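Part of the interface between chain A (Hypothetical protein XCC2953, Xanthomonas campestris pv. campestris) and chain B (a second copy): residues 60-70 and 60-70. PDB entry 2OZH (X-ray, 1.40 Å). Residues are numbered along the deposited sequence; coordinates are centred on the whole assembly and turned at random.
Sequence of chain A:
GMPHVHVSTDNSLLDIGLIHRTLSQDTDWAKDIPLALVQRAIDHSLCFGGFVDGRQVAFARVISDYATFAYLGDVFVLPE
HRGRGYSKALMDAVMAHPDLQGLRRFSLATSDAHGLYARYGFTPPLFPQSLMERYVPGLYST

Chain A (60-70) ARVISDYATFA
Chain B, residues 60-70: ARVISDYATFA

The contact is a two-fold symmetric packing of two identical strand–loop–strand segments, in which an apolar centre of isoleucine and phenylalanine is flanked by two reciprocal arginine–aspartate salt bridges. In each chain residues 60-64 form the end of one strand, residues 65-68 a loop, and residues 69-70 the start of the next strand. The 60-64 strands run nearly antiparallel, at 168° between their N-to-C directions, and their axes approach to 6.4 Å. The register sets I63 against D65 of the partner, with CA of I63(A) 6.3 Å from CA of D65(B), and no backbone hydrogen bond links the segments; side chains make the connection. Together they bury 496 Å².

Within the first strand, alternation places R61 and I63 on the side facing the partner. R61 and I63 (phi/psi -135/133 and -107/125) direct CA-to-CB toward the partner, whereas S64 points away. I63 adopts the m,t rotamer and has the largest covered area. Across the two-fold axis, CG2 of I63(A) meets CG2 of I63(B) at 4.2 Å; CG2 of I63(A) also lies 3.7 Å from C of S64(B). CD1 of I63(A) reaches CB of F69(B) at 3.5 Å. F69, with chi1 at 174° (t) and chi2 at 86°, completes the apolar centre: CE2 of F69(A) and CE2 of F69(B) are 4.0 Å apart, and the rings meet at their edges.

R61 extends along a t,t,p path with chi4 at 92°, bringing its guanidinium to the partner's loop. NH1 of R61(A) donates to OD2 of D65(B) at 2.8 Å in a salt bridge, while NH2 of R61(A) donates to OG1 of T68(B) at 3.2 Å with a nearly linear angle of 168°. Both acceptors lie near the guanidinium plane, as in-plane N-H donors require. The symmetry repeats the pair from R61(B).

The loop holds these acceptors in place. D65 (phi/psi -90/2; chi1 66°, p; chi2 -5°) accepts three hydrogen bonds from backbone N atoms at OD1 in each chain: in chain A, from N of A67(A) at 3.0 Å, N of T68(A) at 2.8 Å and N of F69(A) at 3.1 Å. OG1 of T68(A), with chi1 at 71° (p), donates to OD2 of D65(A) at 2.7 Å, so this hydroxyl gives to its own aspartate and accepts from the partner arginine. Y66, at phi/psi 58/30, turns the chain; its N in Y66(A) donates to OG of S64(A) at 2.9 Å, and that OG donates to O of F69(A) at 2.7 Å.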

ATOM      1  N   ALA A  60      -9.886 -10.545  -5.240  1.00 10.58           N
ATOM      2  CA  ALA A  60      -8.524 -10.075  -4.977  1.00 11.71           C
ATOM      3  C   ALA A  60      -8.597  -8.591  -4.795  1.00 11.26           C
ATOM      4  O   ALA A  60      -9.435  -7.931  -5.391  1.00 12.49           O
ATOM      5  CB  ALA A  60      -7.592 -10.416  -6.164  1.00 12.53           C
ATOM      6  N   ARG A  61      -7.725  -8.046  -3.962  1.00 10.66           N
ATOM      7  CA  ARG A  61      -7.800  -6.646  -3.602  1.00 11.23           C
ATOM      8  C   ARG A  61      -6.428  -5.984  -3.662  1.00 10.36           C
ATOM      9  O   ARG A  61      -5.460  -6.545  -3.163  1.00 11.91           O
ATOM     10  CB  ARG A  61      -8.405  -6.466  -2.207  1.00 11.84           C
ATOM     11  CG  ARG A  61      -8.684  -5.006  -1.860  1.00 13.58           C
ATOM     12  CD  ARG A  61      -9.596  -4.878  -0.661  1.00 11.72           C
ATOM     13  NE  ARG A  61      -9.010  -5.360   0.576  1.00 11.49           N
ATOM     14  CZ  ARG A  61      -8.333  -4.603   1.428  1.00 12.42           C
ATOM     15  NH1 ARG A  61      -8.037  -3.346   1.137  1.00 12.36           N
ATOM     16  NH2 ARG A  61      -7.968  -5.097   2.586  1.00 13.42           N
ATOM     17  N   VAL A  62      -6.375  -4.827  -4.295  1.00 10.70           N
ATOM     18  CA  VAL A  62      -5.135  -4.088  -4.462  1.00 11.05           C
ATOM     19  C   VAL A  62      -5.256  -2.698  -3.832  1.00 10.95           C
ATOM     20  O   VAL A  62      -6.204  -1.969  -4.098  1.00 11.84           O
ATOM     21  CB  VAL A  62      -4.758  -3.991  -5.954  1.00 10.97           C
ATOM     22  CG1 VAL A  62      -3.492  -3.142  -6.150  1.00 12.73           C
ATOM     23  CG2 VAL A  62      -4.578  -5.365  -6.554  1.00 12.39           C
ATOM     24  N   ILE A  63      -4.282  -2.314  -3.011  1.00 10.44           N
ATOM     25  CA  ILE A  63      -4.186  -0.972  -2.470  1.00 10.14           C
ATOM     26  C   ILE A  63      -3.009  -0.326  -3.225  1.00 10.30           C
ATOM     27  O   ILE A  63      -1.906  -0.851  -3.194  1.00 11.09           O
ATOM     28  CB  ILE A  63      -3.902  -0.992  -0.975  1.00 10.14           C
ATOM     29  CG1 ILE A  63      -5.002  -1.773  -0.248  1.00 11.11           C
ATOM     30  CG2 ILE A  63      -3.820   0.423  -0.440  1.00 12.76           C
ATOM     31  CD1 ILE A  63      -4.698  -2.013   1.216  1.00 13.73           C
ATOM     32  N   SER A  64      -3.242   0.813  -3.857  1.00 10.59           N
ATOM     33  CA  SER A  64      -2.220   1.402  -4.722  1.00 10.11           C
ATOM     34  C   SER A  64      -2.418   2.879  -4.889  1.00 10.28           C
ATOM     35  O   SER A  64      -3.532   3.384  -4.747  1.00 11.15           O
ATOM     36  CB  SER A  64      -2.306   0.735  -6.086  1.00 10.89           C
ATOM     37  OG  SER A  64      -1.300   1.188  -7.002  1.00 10.37           O
ATOM     38  N   ASP A  65      -1.332   3.578  -5.240  1.00 10.21           N
ATOM     39  CA  ASP A  65      -1.410   4.949  -5.721  1.00  9.96           C
ATOM     40  C   ASP A  65      -1.565   5.037  -7.237  1.00  9.94           C
ATOM     41  O   ASP A  65      -1.587   6.135  -7.775  1.00 10.64           O
ATOM     42  CB  ASP A  65      -0.226   5.770  -5.240  1.00  9.77           C
ATOM     43  CG  ASP A  65       1.079   5.327  -5.811  1.00 10.10           C
ATOM     44  OD1 ASP A  65       1.117   4.306  -6.536  1.00 10.02           O
ATOM     45  OD2 ASP A  65       2.080   6.040  -5.548  1.00 11.32           O
ATOM     46  N   TYR A  66      -1.648   3.887  -7.911  1.00 10.85           N
ATOM     47  CA  TYR A  66      -1.804   3.814  -9.363  1.00 11.20           C
ATOM     48  C   TYR A  66      -0.674   4.522 -10.078  1.00 10.65           C
ATOM     49  O   TYR A  66      -0.841   5.056 -11.199  1.00 12.12           O
ATOM     50  CB  TYR A  66      -3.177   4.355  -9.813  1.00 12.06           C
ATOM     51  CG  TYR A  66      -4.284   3.811  -8.951  1.00 11.99           C
ATOM     52  CD1 TYR A  66      -4.482   2.447  -8.813  1.00 12.42           C
ATOM     53  CD2 TYR A  66      -5.068   4.655  -8.186  1.00 12.94           C
ATOM     54  CE1 TYR A  66      -5.428   1.934  -7.931  1.00 13.15           C
ATOM     55  CE2 TYR A  66      -6.048   4.159  -7.315  1.00 13.66           C
ATOM     56  CZ  TYR A  66      -6.202   2.788  -7.181  1.00 14.07           C
ATOM     57  OH  TYR A  66      -7.163   2.271  -6.322  1.00 16.33           O
ATOM     58  N   ALA A  67       0.501   4.531  -9.445  1.00 10.39           N
ATOM     59  CA  ALA A  67       1.644   5.260  -9.964  1.00  9.80           C
ATOM     60  C   ALA A  67       3.000   4.671  -9.633  1.00 10.76           C
ATOM     61  O   ALA A  67       3.827   4.505 -10.538  1.00 11.18           O
ATOM     62  CB  ALA A  67       1.586   6.698  -9.496  1.00 11.48           C
ATOM     63  N   THR A  68       3.216   4.339  -8.363  1.00 10.01           N
ATOM     64  CA  THR A  68       4.512   3.900  -7.873  1.00  9.82           C
ATOM     65  C   THR A  68       4.502   2.593  -7.073  1.00  9.99           C
ATOM     66  O   THR A  68       5.516   1.918  -7.034  1.00 10.38           O
ATOM     67  CB  THR A  68       5.221   4.961  -7.016  1.00 10.55           C
ATOM     68  OG1 THR A  68       4.564   5.110  -5.742  1.00 11.19           O
ATOM     69  CG2 THR A  68       5.334   6.281  -7.752  1.00 10.62           C
ATOM     70  N   PHE A  69       3.384   2.267  -6.423  1.00 10.47           N
ATOM     71  CA  PHE A  69       3.332   1.209  -5.430  1.00 10.09           C
ATOM     72  C   PHE A  69       1.978   0.546  -5.435  1.00 11.27           C
ATOM     73  O   PHE A  69       0.954   1.214  -5.583  1.00 10.95           O
ATOM     74  CB  PHE A  69       3.553   1.788  -4.025  1.00 10.88           C
ATOM     75  CG  PHE A  69       3.380   0.765  -2.930  1.00 11.33           C
ATOM     76  CD1 PHE A  69       4.420  -0.056  -2.528  1.00 12.71           C
ATOM     77  CD2 PHE A  69       2.145   0.624  -2.288  1.00 12.10           C
ATOM     78  CE1 PHE A  69       4.211  -1.005  -1.539  1.00 14.09           C
ATOM     79  CE2 PHE A  69       1.961  -0.314  -1.310  1.00 11.31           C
ATOM     80  CZ  PHE A  69       2.999  -1.123  -0.930  1.00 11.75           C
ATOM     81  N   ALA A  70       1.971  -0.776  -5.266  1.00 10.07           N
ATOM     82  CA  ALA A  70       0.731  -1.510  -4.999  1.00  9.71           C
ATOM     83  C   ALA A  70       0.999  -2.627  -4.008  1.00 11.08           C
ATOM     84  O   ALA A  70       2.097  -3.173  -3.959  1.00 10.74           O
ATOM     85  CB  ALA A  70       0.139  -2.097  -6.268  1.00 10.32           C
TER
ATOM     86  N   ALA B  60       5.729  13.808   3.596  1.00 10.58           N
ATOM     87  CA  ALA B  60       5.605  12.366   3.822  1.00 11.71           C
ATOM     88  C   ALA B  60       4.363  11.913   3.120  1.00 11.26           C
ATOM     89  O   ALA B  60       3.404  12.663   3.005  1.00 12.49           O
ATOM     90  CB  ALA B  60       5.497  12.060   5.336  1.00 12.53           C
ATOM     91  N   ARG B  61       4.364  10.683   2.633  1.00 10.66           N
ATOM     92  CA  ARG B  61       3.275  10.197   1.812  1.00 11.23           C
ATOM     93  C   ARG B  61       2.838   8.801   2.242  1.00 10.36           C
ATOM     94  O   ARG B  61       3.682   7.939   2.460  1.00 11.91           O
ATOM     95  CB  ARG B  61       3.661  10.189   0.330  1.00 11.84           C
ATOM     96  CG  ARG B  61       2.487   9.869  -0.591  1.00 13.58           C
ATOM     97  CD  ARG B  61       2.792  10.217  -2.031  1.00 11.72           C
ATOM     98  NE  ARG B  61       3.846   9.412  -2.618  1.00 11.49           N
ATOM     99  CZ  ARG B  61       3.643   8.284  -3.283  1.00 12.42           C
ATOM    100  NH1 ARG B  61       2.438   7.740  -3.352  1.00 12.36           N
ATOM    101  NH2 ARG B  61       4.645   7.705  -3.901  1.00 13.42           N
ATOM    102  N   VAL B  62       1.538   8.623   2.381  1.00 10.70           N
ATOM    103  CA  VAL B  62       0.969   7.358   2.814  1.00 11.05           C
ATOM    104  C   VAL B  62       0.004   6.820   1.754  1.00 10.95           C
ATOM    105  O   VAL B  62      -0.883   7.530   1.295  1.00 11.84           O
ATOM    106  CB  VAL B  62       0.265   7.517   4.177  1.00 10.97           C
ATOM    107  CG1 VAL B  62      -0.412   6.205   4.606  1.00 12.73           C
ATOM    108  CG2 VAL B  62       1.237   7.986   5.232  1.00 12.39           C
ATOM    109  N   ILE B  63       0.155   5.553   1.379  1.00 10.44           N
ATOM    110  CA  ILE B  63      -0.780   4.868   0.506  1.00 10.14           C
ATOM    111  C   ILE B  63      -1.538   3.894   1.427  1.00 10.30           C
ATOM    112  O   ILE B  63      -0.917   3.066   2.077  1.00 11.09           O
ATOM    113  CB  ILE B  63      -0.058   4.099  -0.592  1.00 10.14           C
ATOM    114  CG1 ILE B  63       0.817   5.058  -1.407  1.00 11.11           C
ATOM    115  CG2 ILE B  63      -1.062   3.408  -1.491  1.00 12.76           C
ATOM    116  CD1 ILE B  63       1.722   4.349  -2.394  1.00 13.73           C
ATOM    117  N   SER B  64      -2.859   3.974   1.444  1.00 10.59           N
ATOM    118  CA  SER B  64      -3.635   3.192   2.406  1.00 10.11           C
ATOM    119  C   SER B  64      -5.042   2.976   1.938  1.00 10.28           C
ATOM    120  O   SER B  64      -5.569   3.758   1.147  1.00 11.15           O
ATOM    121  CB  SER B  64      -3.664   3.950   3.724  1.00 10.89           C
ATOM    122  OG  SER B  64      -4.344   3.242   4.769  1.00 10.37           O
ATOM    123  N   ASP B  65      -5.679   1.924   2.467  1.00 10.21           N
ATOM    124  CA  ASP B  65      -7.118   1.742   2.348  1.00  9.96           C
ATOM    125  C   ASP B  65      -7.892   2.384   3.496  1.00  9.94           C
ATOM    126  O   ASP B  65      -9.107   2.257   3.545  1.00 10.64           O
ATOM    127  CB  ASP B  65      -7.478   0.276   2.193  1.00  9.77           C
ATOM    128  CG  ASP B  65      -7.173  -0.545   3.401  1.00 10.10           C
ATOM    129  OD1 ASP B  65      -6.587  -0.013   4.372  1.00 10.02           O
ATOM    130  OD2 ASP B  65      -7.558  -1.742   3.382  1.00 11.32           O
ATOM    131  N   TYR B  66      -7.186   3.045   4.416  1.00 10.85           N
ATOM    132  CA  TYR B  66      -7.788   3.714   5.568  1.00 11.20           C
ATOM    133  C   TYR B  66      -8.590   2.748   6.414  1.00 10.65           C
ATOM    134  O   TYR B  66      -9.584   3.125   7.075  1.00 12.12           O
ATOM    135  CB  TYR B  66      -8.645   4.922   5.137  1.00 12.06           C
ATOM    136  CG  TYR B  66      -7.921   5.766   4.124  1.00 11.99           C
ATOM    137  CD1 TYR B  66      -6.677   6.310   4.399  1.00 12.42           C
ATOM    138  CD2 TYR B  66      -8.427   5.935   2.847  1.00 12.94           C
ATOM    139  CE1 TYR B  66      -5.950   6.995   3.430  1.00 13.15           C
ATOM    140  CE2 TYR B  66      -7.726   6.649   1.867  1.00 13.66           C
ATOM    141  CZ  TYR B  66      -6.471   7.157   2.168  1.00 14.07           C
ATOM    142  OH  TYR B  66      -5.754   7.865   1.213  1.00 16.33           O
ATOM    143  N   ALA B  67      -8.164   1.483   6.414  1.00 10.39           N
ATOM    144  CA  ALA B  67      -8.894   0.430   7.096  1.00  9.80           C
ATOM    145  C   ALA B  67      -8.051  -0.708   7.636  1.00 10.76           C
ATOM    146  O   ALA B  67      -8.202  -1.072   8.808  1.00 11.18           O
ATOM    147  CB  ALA B  67      -9.967  -0.121   6.181  1.00 11.48           C
ATOM    148  N   THR B  68      -7.162  -1.242   6.802  1.00 10.01           N
ATOM    149  CA  THR B  68      -6.389  -2.428   7.131  1.00  9.82           C
ATOM    150  C   THR B  68      -4.875  -2.300   6.925  1.00  9.99           C
ATOM    151  O   THR B  68      -4.129  -3.006   7.582  1.00 10.38           O
ATOM    152  CB  THR B  68      -6.854  -3.680   6.370  1.00 10.55           C
ATOM    153  OG1 THR B  68      -6.502  -3.589   4.975  1.00 11.19           O
ATOM    154  CG2 THR B  68      -8.337  -3.924   6.564  1.00 10.62           C
ATOM    155  N   PHE B  69      -4.440  -1.438   6.005  1.00 10.47           N
ATOM    156  CA  PHE B  69      -3.066  -1.418   5.535  1.00 10.09           C
ATOM    157  C   PHE B  69      -2.656  -0.015   5.167  1.00 11.27           C
ATOM    158  O   PHE B  69      -3.445   0.740   4.598  1.00 10.95           O
ATOM    159  CB  PHE B  69      -2.923  -2.282   4.274  1.00 10.88           C
ATOM    160  CG  PHE B  69      -1.551  -2.200   3.653  1.00 11.33           C
ATOM    161  CD1 PHE B  69      -0.511  -3.012   4.075  1.00 12.71           C
ATOM    162  CD2 PHE B  69      -1.298  -1.289   2.623  1.00 12.10           C
ATOM    163  CE1 PHE B  69       0.744  -2.883   3.499  1.00 14.09           C
ATOM    164  CE2 PHE B  69      -0.055  -1.182   2.064  1.00 11.31           C
ATOM    165  CZ  PHE B  69       0.965  -1.987   2.498  1.00 11.75           C
ATOM    166  N   ALA B  70      -1.411   0.336   5.488  1.00 10.07           N
ATOM    167  CA  ALA B  70      -0.800   1.565   4.971  1.00  9.71           C
ATOM    168  C   ALA B  70       0.666   1.321   4.667  1.00 11.08           C
ATOM    169  O   ALA B  70       1.312   0.498   5.308  1.00 10.74           O
ATOM    170  CB  ALA B  70      -0.923   2.713   5.958  1.00 10.32           C
TER